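Local coordinates for protein binary enterotoxin of Clostridium perfringens component a (Clostridium perfringens, PDB 5WTZ) that probably acts as the actin-specific ADP-ribosylating component of a two-part clostridial enterotoxin, using bound NAD+ as the substrate, at residues Y96-A99 with N100-G104; I118-E121 with A122-F126; D219-S222 with A223-G227; A256-K259 with Y260-D263; T270-E273 with D274-K278. All blocks are in the same frame, centred on the assembly; numbering follows the deposited sequence.

Read from the N terminus, the five contacts are local and strictly in series: none nests in or crosses another, and none closes a long loop. Interaction 1 turns the chain off strand 92-98, an outermost strand of the first five-stranded sheet, and interaction 2 starts helix 120-130 after the following loop; the two meet through Phe103 and Phe126. Interaction 3 begins helix 220-237, which lies in the chain between the two sheets. Interaction 4 occupies the last turns of helix 240-263, beside NAD, and interaction 5 starts helix 272-286. These two touch through Tyr260, binding neighbouring helices together, with centres 11 Å apart.

Interaction 1: residues Y96-A99 with N100-G104; sequences YYEA and NDKFG
Glu98 OE1 takes the backbone N-H of Ala99 at 2.7 Å, and the carboxylate so placed becomes a surface against which Lys102 rests. The bond uses the lone pair of OE1 that faces away from the other oxygen. A bend makes it possible: CG extends opposite the peptide nitrogen, and chi2 (57°) then folds the carboxylate back toward the next residue of its own main chain. The other oxygen, OE2, is met by the start of the lysine chain, with Lys102 CG 3.3 Å away. This is a contact of aliphatic carbon with carboxylate, not a salt bridge, because Lys102 NZ stays 5.3 Å from Glu98 OE2 and makes a weak hydrogen bond to Gln137.

The methylene of Glu98 serves a different neighbour. Its CG lies 3.7 Å from Phe103 CE2, while the carboxylate plane stands at 79° to the ring. At the edge of that ring is the carbonyl oxygen of Ala99, 4.0 Å from Phe103 CD2. The same oxygen accepts the N-H of Lys102 at 3.2 Å, the donor lying well above the carbonyl plane, and one residue on Phe103 N bonds to Asn100 O at 2.8 Å. Successive i to i+3 bonds of this kind define a short 3-10 turn. The Phe103 ring packs edge-to-face with Phe135 and also touches Ile156 and Val158. The whole illustrates how an edge strand ends in the mixed five-stranded sheet of an ADP-ribosyltransferase-like domain, leaving strand 92-98 directly through a 3-10 turn.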
# COMPACT_ATOMS: atom_id res chain seq x y z
N TYR A 96 -14.49 12.77 -0.50
CA TYR A 96 -13.81 13.04 -1.76
C TYR A 96 -14.30 12.10 -2.85
O TYR A 96 -14.57 10.92 -2.60
CB TYR A 96 -12.28 12.92 -1.63
CG TYR A 96 -11.77 11.57 -1.19
CD1 TYR A 96 -11.73 11.22 0.15
CD2 TYR A 96 -11.29 10.65 -2.11
CE1 TYR A 96 -11.24 9.97 0.56
CE2 TYR A 96 -10.81 9.42 -1.72
CZ TYR A 96 -10.78 9.09 -0.39
OH TYR A 96 -10.29 7.86 -0.03
N TYR A 97 -14.44 12.66 -4.05
CA TYR A 97 -14.70 11.88 -5.25
C TYR A 97 -13.46 11.09 -5.59
O TYR A 97 -12.34 11.58 -5.36
CB TYR A 97 -15.09 12.78 -6.41
CG TYR A 97 -16.50 13.33 -6.38
CD1 TYR A 97 -17.60 12.48 -6.48
CD2 TYR A 97 -16.72 14.68 -6.27
CE1 TYR A 97 -18.90 13.00 -6.48
CE2 TYR A 97 -18.01 15.20 -6.28
CZ TYR A 97 -19.09 14.35 -6.38
OH TYR A 97 -20.37 14.86 -6.37
N GLU A 98 -13.64 9.89 -6.12
CA GLU A 98 -12.50 9.00 -6.38
C GLU A 98 -12.61 8.23 -7.71
O GLU A 98 -13.71 7.95 -8.19
CB GLU A 98 -12.34 8.03 -5.21
CG GLU A 98 -11.11 7.11 -5.32
CD GLU A 98 -9.79 7.88 -5.45
OE1 GLU A 98 -9.51 8.48 -6.53
OE2 GLU A 98 -9.02 7.89 -4.46
N ALA A 99 -11.46 7.90 -8.29
CA ALA A 99 -11.41 7.20 -9.57
C ALA A 99 -11.49 5.70 -9.31
O ALA A 99 -11.07 5.23 -8.25
CB ALA A 99 -10.14 7.56 -10.34
N ASN A 100 -12.03 4.94 -10.24
CA ASN A 100 -12.15 3.52 -9.97
C ASN A 100 -10.77 2.84 -9.87
O ASN A 100 -10.62 1.86 -9.14
CB ASN A 100 -13.04 2.83 -11.01
CG ASN A 100 -12.71 3.21 -12.43
OD1 ASN A 100 -11.97 4.16 -12.67
ND2 ASN A 100 -13.27 2.48 -13.38
N ASP A 101 -9.73 3.36 -10.52
CA ASP A 101 -8.44 2.66 -10.43
C ASP A 101 -7.81 2.74 -9.03
O ASP A 101 -6.98 1.91 -8.69
CB ASP A 101 -7.45 3.16 -11.50
CG ASP A 101 -7.20 4.65 -11.44
OD1 ASP A 101 -7.00 5.20 -10.34
OD2 ASP A 101 -7.18 5.26 -12.53
N LYS A 102 -8.24 3.69 -8.19
CA LYS A 102 -7.82 3.65 -6.79
C LYS A 102 -8.50 2.51 -6.02
O LYS A 102 -8.19 2.28 -4.85
CB LYS A 102 -8.10 4.98 -6.09
CG LYS A 102 -6.91 5.94 -6.11
CD LYS A 102 -5.74 5.41 -5.28
CE LYS A 102 -6.06 5.44 -3.79
NZ LYS A 102 -4.94 4.94 -2.92
N PHE A 103 -9.43 1.81 -6.66
CA PHE A 103 -9.98 0.62 -6.04
C PHE A 103 -9.61 -0.60 -6.87
O PHE A 103 -10.10 -1.69 -6.63
CB PHE A 103 -11.50 0.76 -5.87
CG PHE A 103 -11.89 1.73 -4.79
CD1 PHE A 103 -11.90 1.31 -3.46
CD2 PHE A 103 -12.22 3.05 -5.09
CE1 PHE A 103 -12.24 2.20 -2.45
CE2 PHE A 103 -12.55 3.94 -4.08
CZ PHE A 103 -12.57 3.52 -2.76
N GLY A 104 -8.72 -0.38 -7.84
CA GLY A 104 -8.28 -1.44 -8.72
C GLY A 104 -9.41 -2.00 -9.55
O GLY A 104 -9.42 -3.18 -9.90

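Interaction 2: residues I118-E121 with A122-F126; sequences IDEE and AINNF
Two torsions put Asp119 in reach of Ala122: chi1 of -175° swings CG to the far side from the peptide nitrogen, and chi2 of 87° then stands the carboxylate so that OD2 faces the opening turn of the helix. The N-H of Ala122 reaches OD2 at 2.9 Å, on the lone pair directed away from the other oxygen. Asp119 is thus the N-cap of helix 120-130, and it contributes twice, since its carbonyl oxygen accepts Ile123 N at 2.9 Å in a nearly straight bond (165°). The methyl of Ala122 also sits close to the capping oxygen, with CB 3.4 Å from Asp119 OD2.

On the inner side, the residue before the cap folds over the first turn. Ile118 presents its CG2 branch to Ile123, 3.8 Å from CB, and the two side chains are nearly perpendicular. Ile123 CG2 is pressed against the backbone as well, 3.2 Å from Glu120 O. Both isoleucines go on to touch Ile195, so this pair closes the helix onto strand 187-198.

Toward solvent, Glu120 and Asn124 run side by side, with Glu120 CG 3.9 Å from Asn124 ND2, and Glu121 accompanies Asn125 in the same fashion. The amide of Asn125 has its hydrogen bond with Gln107, in the loop before the helix. The N-H of Ala122 and the amino end of the helix would probably stabilise the carboxylate of Asp119, and Glu120 and Glu121, in the first turn, would probably feel the same field more weakly.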
# COMPACT_ATOMS: atom_id res chain seq x y z
N ILE A 118 -26.11 4.46 -12.35
CA ILE A 118 -25.08 3.45 -12.13
C ILE A 118 -25.55 2.09 -12.66
O ILE A 118 -26.69 1.70 -12.45
CB ILE A 118 -24.71 3.32 -10.63
CG1 ILE A 118 -23.89 4.53 -10.17
CG2 ILE A 118 -23.91 2.07 -10.36
CD1 ILE A 118 -22.64 4.78 -10.97
N ASP A 119 -24.65 1.38 -13.33
CA ASP A 119 -24.93 0.05 -13.87
C ASP A 119 -24.99 -1.02 -12.77
O ASP A 119 -24.05 -1.15 -11.97
CB ASP A 119 -23.88 -0.31 -14.91
CG ASP A 119 -24.16 -1.62 -15.60
OD1 ASP A 119 -24.91 -1.60 -16.60
OD2 ASP A 119 -23.64 -2.65 -15.15
N GLU A 120 -26.07 -1.79 -12.74
CA GLU A 120 -26.31 -2.74 -11.66
C GLU A 120 -25.27 -3.85 -11.60
O GLU A 120 -24.78 -4.18 -10.52
CB GLU A 120 -27.71 -3.37 -11.79
CG GLU A 120 -27.91 -4.57 -10.84
CD GLU A 120 -29.38 -4.89 -10.57
OE1 GLU A 120 -30.18 -3.95 -10.38
OE2 GLU A 120 -29.72 -6.10 -10.54
N GLU A 121 -24.93 -4.44 -12.74
CA GLU A 121 -23.94 -5.51 -12.75
C GLU A 121 -22.57 -4.98 -12.40
O GLU A 121 -21.81 -5.63 -11.68
CB GLU A 121 -23.90 -6.20 -14.11
CG GLU A 121 -22.87 -7.31 -14.21
CD GLU A 121 -23.04 -8.16 -15.45
OE1 GLU A 121 -24.14 -8.13 -16.05
OE2 GLU A 121 -22.08 -8.87 -15.81
N ALA A 122 -22.27 -3.78 -12.88
CA ALA A 122 -21.00 -3.15 -12.60
C ALA A 122 -20.85 -2.91 -11.10
O ALA A 122 -19.84 -3.28 -10.51
CB ALA A 122 -20.85 -1.84 -13.38
N ILE A 123 -21.86 -2.32 -10.48
CA ILE A 123 -21.73 -2.04 -9.05
C ILE A 123 -21.73 -3.33 -8.22
O ILE A 123 -21.15 -3.36 -7.13
CB ILE A 123 -22.82 -1.06 -8.55
CG1 ILE A 123 -22.39 -0.45 -7.21
CG2 ILE A 123 -24.19 -1.74 -8.48
CD1 ILE A 123 -23.14 0.78 -6.82
N ASN A 124 -22.34 -4.41 -8.71
CA ASN A 124 -22.25 -5.68 -8.00
C ASN A 124 -20.84 -6.24 -8.06
O ASN A 124 -20.35 -6.80 -7.09
CB ASN A 124 -23.25 -6.70 -8.55
CG ASN A 124 -24.61 -6.57 -7.91
OD1 ASN A 124 -24.73 -6.14 -6.77
ND2 ASN A 124 -25.65 -6.93 -8.66
N ASN A 125 -20.19 -6.08 -9.21
CA ASN A 125 -18.81 -6.50 -9.32
C ASN A 125 -17.92 -5.63 -8.44
O ASN A 125 -16.95 -6.11 -7.85
CB ASN A 125 -18.34 -6.44 -10.78
CG ASN A 125 -18.98 -7.53 -11.64
OD1 ASN A 125 -19.38 -8.58 -11.13
ND2 ASN A 125 -19.05 -7.29 -12.93
N PHE A 126 -18.27 -4.35 -8.35
CA PHE A 126 -17.52 -3.40 -7.54
C PHE A 126 -17.63 -3.78 -6.07
O PHE A 126 -16.64 -3.74 -5.34
CB PHE A 126 -18.04 -1.97 -7.78
CG PHE A 126 -17.25 -0.89 -7.09
CD1 PHE A 126 -15.92 -0.65 -7.42
CD2 PHE A 126 -17.86 -0.05 -6.16
CE1 PHE A 126 -15.19 0.38 -6.79
CE2 PHE A 126 -17.15 0.97 -5.52
CZ PHE A 126 -15.82 1.20 -5.86

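Interaction 3: residues D219-S222 with A223-G227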
# COMPACT_ATOMS: atom_id res chain seq x y z
N ASP A 219 11.64 2.11 7.64
CA ASP A 219 11.99 2.11 9.07
C ASP A 219 12.70 0.81 9.46
O ASP A 219 12.05 -0.11 9.93
CB ASP A 219 10.73 2.30 9.92
CG ASP A 219 11.03 2.62 11.38
OD1 ASP A 219 12.19 2.52 11.82
OD2 ASP A 219 10.06 2.97 12.10
N VAL A 220 14.01 0.76 9.27
CA VAL A 220 14.78 -0.46 9.56
C VAL A 220 14.79 -0.82 11.04
O VAL A 220 14.82 -2.01 11.39
CB VAL A 220 16.26 -0.35 9.08
CG1 VAL A 220 16.33 -0.13 7.58
CG2 VAL A 220 17.00 0.76 9.81
N ILE A 221 14.77 0.18 11.91
CA ILE A 221 14.85 -0.10 13.34
C ILE A 221 13.58 -0.77 13.83
O ILE A 221 13.64 -1.76 14.56
CB ILE A 221 15.11 1.17 14.17
CG1 ILE A 221 16.45 1.79 13.78
CG2 ILE A 221 15.09 0.85 15.64
CD1 ILE A 221 16.50 3.29 13.95
N SER A 222 12.43 -0.26 13.41
CA SER A 222 11.17 -0.85 13.83
C SER A 222 10.99 -2.23 13.22
O SER A 222 10.45 -3.13 13.87
CB SER A 222 9.99 0.05 13.46
OG SER A 222 10.04 1.24 14.22
N ALA A 223 11.43 -2.39 11.98
CA ALA A 223 11.35 -3.68 11.30
C ALA A 223 12.17 -4.73 12.03
O ALA A 223 11.68 -5.82 12.33
CB ALA A 223 11.82 -3.55 9.86
N SER A 224 13.42 -4.39 12.32
CA SER A 224 14.33 -5.28 13.03
C SER A 224 13.78 -5.66 14.41
O SER A 224 13.82 -6.82 14.80
CB SER A 224 15.71 -4.61 13.15
OG SER A 224 16.57 -5.35 13.99
N GLN A 225 13.25 -4.67 15.13
CA GLN A 225 12.66 -4.90 16.44
C GLN A 225 11.45 -5.84 16.40
O GLN A 225 11.32 -6.72 17.25
CB GLN A 225 12.26 -3.57 17.07
CG GLN A 225 13.43 -2.82 17.68
CD GLN A 225 13.06 -1.43 18.17
OE1 GLN A 225 12.24 -0.74 17.56
NE2 GLN A 225 13.67 -1.02 19.28
N TRP A 226 10.57 -5.64 15.43
CA TRP A 226 9.42 -6.51 15.24
C TRP A 226 9.87 -7.94 14.93
O TRP A 226 9.38 -8.90 15.53
CB TRP A 226 8.52 -5.96 14.12
CG TRP A 226 7.25 -6.74 13.96
CD1 TRP A 226 6.06 -6.51 14.59
CD2 TRP A 226 7.03 -7.86 13.10
NE1 TRP A 226 5.12 -7.42 14.18
CE2 TRP A 226 5.70 -8.27 13.26
CE3 TRP A 226 7.85 -8.57 12.21
CZ2 TRP A 226 5.16 -9.35 12.57
CZ3 TRP A 226 7.31 -9.64 11.52
CH2 TRP A 226 5.98 -10.02 11.71
N GLY A 227 10.81 -8.08 13.99
CA GLY A 227 11.34 -9.38 13.65
C GLY A 227 11.94 -10.11 14.84
O GLY A 227 11.64 -11.29 15.08
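Gln225 reaches back along the helix over Ile221, and its atoms can be followed outward one by one. CB lies 3.4 Å from Ile221 O, the oxygen one turn earlier. Because chi1 (-79°) keeps CG on the side of the peptide nitrogen, CG stays over the same carbonyl, 3.3 Å from Ile221 O. CD then passes onto the side chain, 4.0 Å from Ile221 CG2, and the chain ends with OE1 at 3.8 Å from that methyl. The two side chains lie alongside and point the same way. This is contact with carbon and no polar link: OE1 and the carbonyl oxygen are both acceptors.

The polar work is done at the start of the helix, by Asp219. Its carboxylate holds Ser222 at two points, OD1 receiving the backbone N-H at 3.2 Å and OD2 the hydroxyl OG at 2.7 Å. Both donors come from above the carboxylate plane, and the paired bonds limit the rotation of the group. Ser222 in turn offers its carbonyl to Trp226 N at 3.0 Å, one of four consecutive i to i+4 bonds that begin with Ala223 N to Asp219 O.

Trp226 itself leads away from this turn, its NE1 hydrogen-bonded to Glu293 and its ring meeting Phe216, which Ala223 and Ser222 also touch. A capping aspartate that binds both the N-H and the hydroxyl of the serine three residues on is an N-cap motif, here opening helix 220-237, which in sequence follows the strands of the first sheet and precedes those of the second.

Interaction 4: residues A256-K259 with Y260-D263; sequences AINK and YLLD. With NAD (nicotinamide-adenine-dinucleotide), chain B.
Asn258 and Leu261 cross obliquely near the end of helix 240-263, Asn258 OD1 lying 4.0 Å from Leu261 CD1, and both have CG opposite their own carbonyl carbon. For Asn258 this rotamer (chi1 -77°) turns the amide toward the bound NAD. ND2 donates to phosphate oxygen O1A at 3.0 Å, in an almost straight bond of 171°. Further bonds steady the amide: ND2 is also hydrogen-bonded to Tyr249 OH, and OD1 has a weak hydrogen bond with Phe340 N.

One turn further on, Leu262 takes another conformation, with CG across from its peptide nitrogen, and spreads both methyls against the six-membered ring of the adenine. CD1 comes to 3.4 Å from N1A of NAD, while CD2 is 3.6 Å from C2A of NAD. Tyr260 has the same first torsion (chi1 179°) but on a different side of the helix, which carries its ring to helix 272-286, where OH is hydrogen-bonded to Glu276. Ile257 and Leu261 pack loosely together, CG2 of Ile257 4.3 Å from CD1 of Leu261, and each also touches Phe340.

At the last turn the i to i+4 series that starts with Tyr260 N to Ala256 O reaches Asp263 N, which donates to Lys259 O at 3.2 Å. Asp263 also folds its side chain back, OD1 lying 2.9 Å from Lys259 O; both are acceptors, and OD1 has a weak hydrogen bond from Thr265 N. Chemically, the helix offers NAD a neutral amide for one phosphate oxygen and apolar methyls for the base; compensation of the diphosphate charge would probably fall to other pocket residues, such as Arg299 and Arg356.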
# COMPACT_ATOMS: atom_id res chain seq x y z
N ALA A 256 17.24 -23.70 -6.89
CA ALA A 256 16.86 -25.07 -7.24
C ALA A 256 15.52 -25.45 -6.60
O ALA A 256 14.71 -26.16 -7.20
CB ALA A 256 17.94 -26.05 -6.83
N ILE A 257 15.29 -24.97 -5.37
CA ILE A 257 14.10 -25.34 -4.60
C ILE A 257 12.85 -24.75 -5.24
O ILE A 257 11.88 -25.47 -5.50
CB ILE A 257 14.22 -24.89 -3.13
CG1 ILE A 257 15.20 -25.80 -2.38
CG2 ILE A 257 12.84 -24.90 -2.43
CD1 ILE A 257 15.61 -25.26 -1.03
N ASN A 258 12.88 -23.46 -5.52
CA ASN A 258 11.70 -22.82 -6.10
C ASN A 258 11.50 -23.28 -7.56
O ASN A 258 10.37 -23.44 -8.00
CB ASN A 258 11.78 -21.29 -5.97
CG ASN A 258 11.44 -20.81 -4.54
OD1 ASN A 258 10.74 -21.50 -3.79
ND2 ASN A 258 11.92 -19.63 -4.18
N LYS A 259 12.59 -23.55 -8.28
CA LYS A 259 12.48 -24.14 -9.62
C LYS A 259 11.73 -25.49 -9.60
O LYS A 259 10.88 -25.76 -10.44
CB LYS A 259 13.85 -24.35 -10.25
CG LYS A 259 14.38 -23.18 -11.08
CD LYS A 259 15.77 -23.55 -11.63
CE LYS A 259 16.41 -22.43 -12.44
NZ LYS A 259 17.59 -22.96 -13.20
N TYR A 260 12.07 -26.33 -8.63
CA TYR A 260 11.44 -27.63 -8.51
C TYR A 260 9.96 -27.50 -8.15
O TYR A 260 9.11 -28.20 -8.69
CB TYR A 260 12.15 -28.48 -7.47
CG TYR A 260 11.51 -29.82 -7.30
CD1 TYR A 260 11.73 -30.83 -8.23
CD2 TYR A 260 10.65 -30.08 -6.24
CE1 TYR A 260 11.13 -32.07 -8.09
CE2 TYR A 260 10.04 -31.31 -6.10
CZ TYR A 260 10.29 -32.30 -7.02
OH TYR A 260 9.70 -33.53 -6.89
N LEU A 261 9.67 -26.62 -7.20
CA LEU A 261 8.29 -26.38 -6.78
C LEU A 261 7.46 -25.84 -7.94
O LEU A 261 6.28 -26.17 -8.07
CB LEU A 261 8.24 -25.40 -5.60
CG LEU A 261 8.52 -25.96 -4.20
CD1 LEU A 261 8.57 -24.85 -3.17
CD2 LEU A 261 7.49 -27.00 -3.79
N LEU A 262 8.07 -25.05 -8.81
CA LEU A 262 7.31 -24.41 -9.87
C LEU A 262 6.91 -25.40 -10.97
O LEU A 262 5.76 -25.41 -11.41
CB LEU A 262 8.10 -23.24 -10.47
CG LEU A 262 7.38 -22.47 -11.58
CD1 LEU A 262 6.10 -21.77 -11.07
CD2 LEU A 262 8.34 -21.49 -12.23
N ASP A 263 7.84 -26.26 -11.39
CA ASP A 263 7.55 -27.19 -12.49
C ASP A 263 8.36 -28.48 -12.45
O ASP A 263 8.51 -29.15 -13.48
CB ASP A 263 7.78 -26.49 -13.83
CG ASP A 263 9.18 -25.94 -13.97
OD1 ASP A 263 10.05 -26.30 -13.15
OD2 ASP A 263 9.42 -25.15 -14.90
PA NAD B . 13.10 -16.71 -6.37
O1A NAD B . 13.46 -18.17 -6.31
O2A NAD B . 11.81 -16.21 -5.80
O5B NAD B . 13.14 -16.21 -7.91
C5B NAD B . 14.11 -16.67 -8.86
C4B NAD B . 13.54 -16.54 -10.25
O4B NAD B . 12.39 -17.39 -10.35
C3B NAD B . 13.07 -15.11 -10.55
O3B NAD B . 13.36 -14.81 -11.93
C2B NAD B . 11.57 -15.18 -10.32
O2B NAD B . 10.84 -14.25 -11.12
C1B NAD B . 11.23 -16.63 -10.68
N9A NAD B . 10.09 -17.08 -9.86
C8A NAD B . 10.01 -17.10 -8.51
N7A NAD B . 8.80 -17.56 -8.11
C5A NAD B . 8.09 -17.82 -9.21
C6A NAD B . 6.73 -18.33 -9.51
N6A NAD B . 5.89 -18.65 -8.50
N1A NAD B . 6.37 -18.44 -10.81
C2A NAD B . 7.21 -18.13 -11.81
N3A NAD B . 8.46 -17.67 -11.61
C4A NAD B . 8.93 -17.49 -10.36
O3 NAD B . 14.30 -15.92 -5.65
PN NAD B . 14.67 -14.36 -5.71
O1N NAD B . 13.56 -13.59 -5.03
O2N NAD B . 15.11 -14.02 -7.11
O5D NAD B . 15.98 -14.38 -4.77
C5D NAD B . 15.96 -14.93 -3.46
C4D NAD B . 17.20 -14.49 -2.71
O4D NAD B . 17.07 -13.11 -2.36
C3D NAD B . 17.32 -15.23 -1.39
O3D NAD B . 18.70 -15.19 -1.00
C2D NAD B . 16.49 -14.38 -0.45
O2D NAD B . 16.93 -14.51 0.90
C1D NAD B . 16.67 -12.96 -1.00
N1N NAD B . 15.44 -12.14 -0.95
C2N NAD B . 14.85 -11.69 -2.07
C3N NAD B . 13.69 -10.92 -2.01
C7N NAD B . 13.02 -10.39 -3.25
O7N NAD B . 13.12 -10.97 -4.34
N7N NAD B . 12.34 -9.26 -3.10
C4N NAD B . 13.13 -10.58 -0.78
C5N NAD B . 13.75 -11.06 0.36
C6N NAD B . 14.90 -11.84 0.25

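Interaction 5: residues T270-E273 with D274-K278; sequences TSKE and DLEEK
Ser271 and Asp274 are joined by two hydrogen bonds in which the serine hydroxyl works both ways. OG donates to Asp274 OD2 at 2.5 Å, shorter than usual and best read with caution, and it accepts the backbone N-H of Asp274 at 3.2 Å. The torsion of Ser271 (chi1 68°), placing OG between the peptide nitrogen and the carbonyl carbon, lets one hydroxyl serve both. Ser271 O receives Leu275 N at 3.1 Å, and the i to i+4 series continues with Glu276 N to Lys272 O, nearly straight at 169°.

Around this polar centre, Thr270 and Asp274 lie alongside but point opposite ways, Thr270 OG1 being 3.6 Å from Asp274 CB. Glu273 brings a second carboxylate near that of Asp274, with OE1 4.2 Å from OD2; such crowding of like charges would probably be eased by the helix's amino end. Lys272 and Glu276 run side by side through their carbons, their CG atoms 3.9 Å apart, without a salt bridge. The polar end of Glu276 belongs instead to Tyr260 of the preceding helix, and Glu277 forms a salt bridge with Arg244 there.

Toward the preceding helix and loop, Leu275 packs on Tyr260 and Ile266, and the methyl CG2 of Thr270 lies 4.3 Å from Leu275 CD1. Helix 272-286 opens, beside the helix lining the NAD pocket, with a serine N-cap and an added side-chain bond to the N3 aspartate.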
# COMPACT_ATOMS: atom_id res chain seq x y z
N THR A 270 21.53 -33.41 -8.34
CA THR A 270 20.68 -33.80 -7.21
C THR A 270 19.57 -34.78 -7.57
O THR A 270 19.53 -35.35 -8.66
CB THR A 270 20.04 -32.57 -6.55
OG1 THR A 270 19.13 -33.01 -5.53
CG2 THR A 270 19.28 -31.74 -7.58
N SER A 271 18.65 -34.95 -6.62
CA SER A 271 17.58 -35.93 -6.73
C SER A 271 16.27 -35.38 -6.22
O SER A 271 16.24 -34.42 -5.46
CB SER A 271 17.94 -37.18 -5.93
OG SER A 271 17.94 -36.88 -4.54
N LYS A 272 15.17 -36.02 -6.64
CA LYS A 272 13.85 -35.66 -6.15
C LYS A 272 13.81 -35.73 -4.62
O LYS A 272 13.35 -34.79 -3.98
CB LYS A 272 12.78 -36.57 -6.76
CG LYS A 272 11.35 -36.14 -6.43
CD LYS A 272 10.31 -37.12 -6.96
CE LYS A 272 10.01 -36.90 -8.43
NZ LYS A 272 9.04 -37.91 -8.96
N GLU A 273 14.32 -36.81 -4.04
CA GLU A 273 14.26 -37.01 -2.59
C GLU A 273 15.00 -35.91 -1.82
O GLU A 273 14.51 -35.42 -0.81
CB GLU A 273 14.81 -38.38 -2.20
CG GLU A 273 14.69 -39.45 -3.27
CD GLU A 273 15.86 -39.46 -4.24
OE1 GLU A 273 17.02 -39.43 -3.77
OE2 GLU A 273 15.61 -39.49 -5.47
N ASP A 274 16.17 -35.52 -2.31
CA ASP A 274 16.93 -34.46 -1.64
C ASP A 274 16.18 -33.13 -1.69
O ASP A 274 16.18 -32.37 -0.71
CB ASP A 274 18.31 -34.31 -2.26
CG ASP A 274 19.24 -35.45 -1.89
OD1 ASP A 274 19.66 -35.53 -0.71
OD2 ASP A 274 19.55 -36.26 -2.78
N LEU A 275 15.56 -32.85 -2.82
CA LEU A 275 14.77 -31.63 -2.96
C LEU A 275 13.52 -31.67 -2.10
O LEU A 275 13.20 -30.70 -1.42
CB LEU A 275 14.38 -31.40 -4.42
CG LEU A 275 15.44 -30.82 -5.35
CD1 LEU A 275 15.13 -31.19 -6.79
CD2 LEU A 275 15.54 -29.32 -5.19
N GLU A 276 12.81 -32.80 -2.13
CA GLU A 276 11.61 -32.96 -1.30
C GLU A 276 11.92 -32.81 0.19
O GLU A 276 11.15 -32.18 0.91
CB GLU A 276 10.95 -34.32 -1.56
CG GLU A 276 10.47 -34.57 -2.98
CD GLU A 276 9.28 -33.72 -3.39
OE1 GLU A 276 8.86 -32.84 -2.61
OE2 GLU A 276 8.75 -33.95 -4.50
N GLU A 277 13.03 -33.38 0.64
CA GLU A 277 13.41 -33.31 2.05
C GLU A 277 13.61 -31.86 2.46
O GLU A 277 13.16 -31.43 3.53
CB GLU A 277 14.70 -34.10 2.34
CG GLU A 277 15.04 -34.16 3.84
CD GLU A 277 16.55 -34.22 4.14
OE1 GLU A 277 17.35 -34.33 3.18
OE2 GLU A 277 16.93 -34.14 5.33
N LYS A 278 14.30 -31.10 1.61
CA LYS A 278 14.54 -29.70 1.90
C LYS A 278 13.23 -28.93 1.95
O LYS A 278 13.00 -28.12 2.85
CB LYS A 278 15.48 -29.09 0.87
CG LYS A 278 16.86 -29.71 0.85
CD LYS A 278 17.93 -28.66 0.61
CE LYS A 278 19.23 -29.31 0.13
NZ LYS A 278 19.12 -29.71 -1.31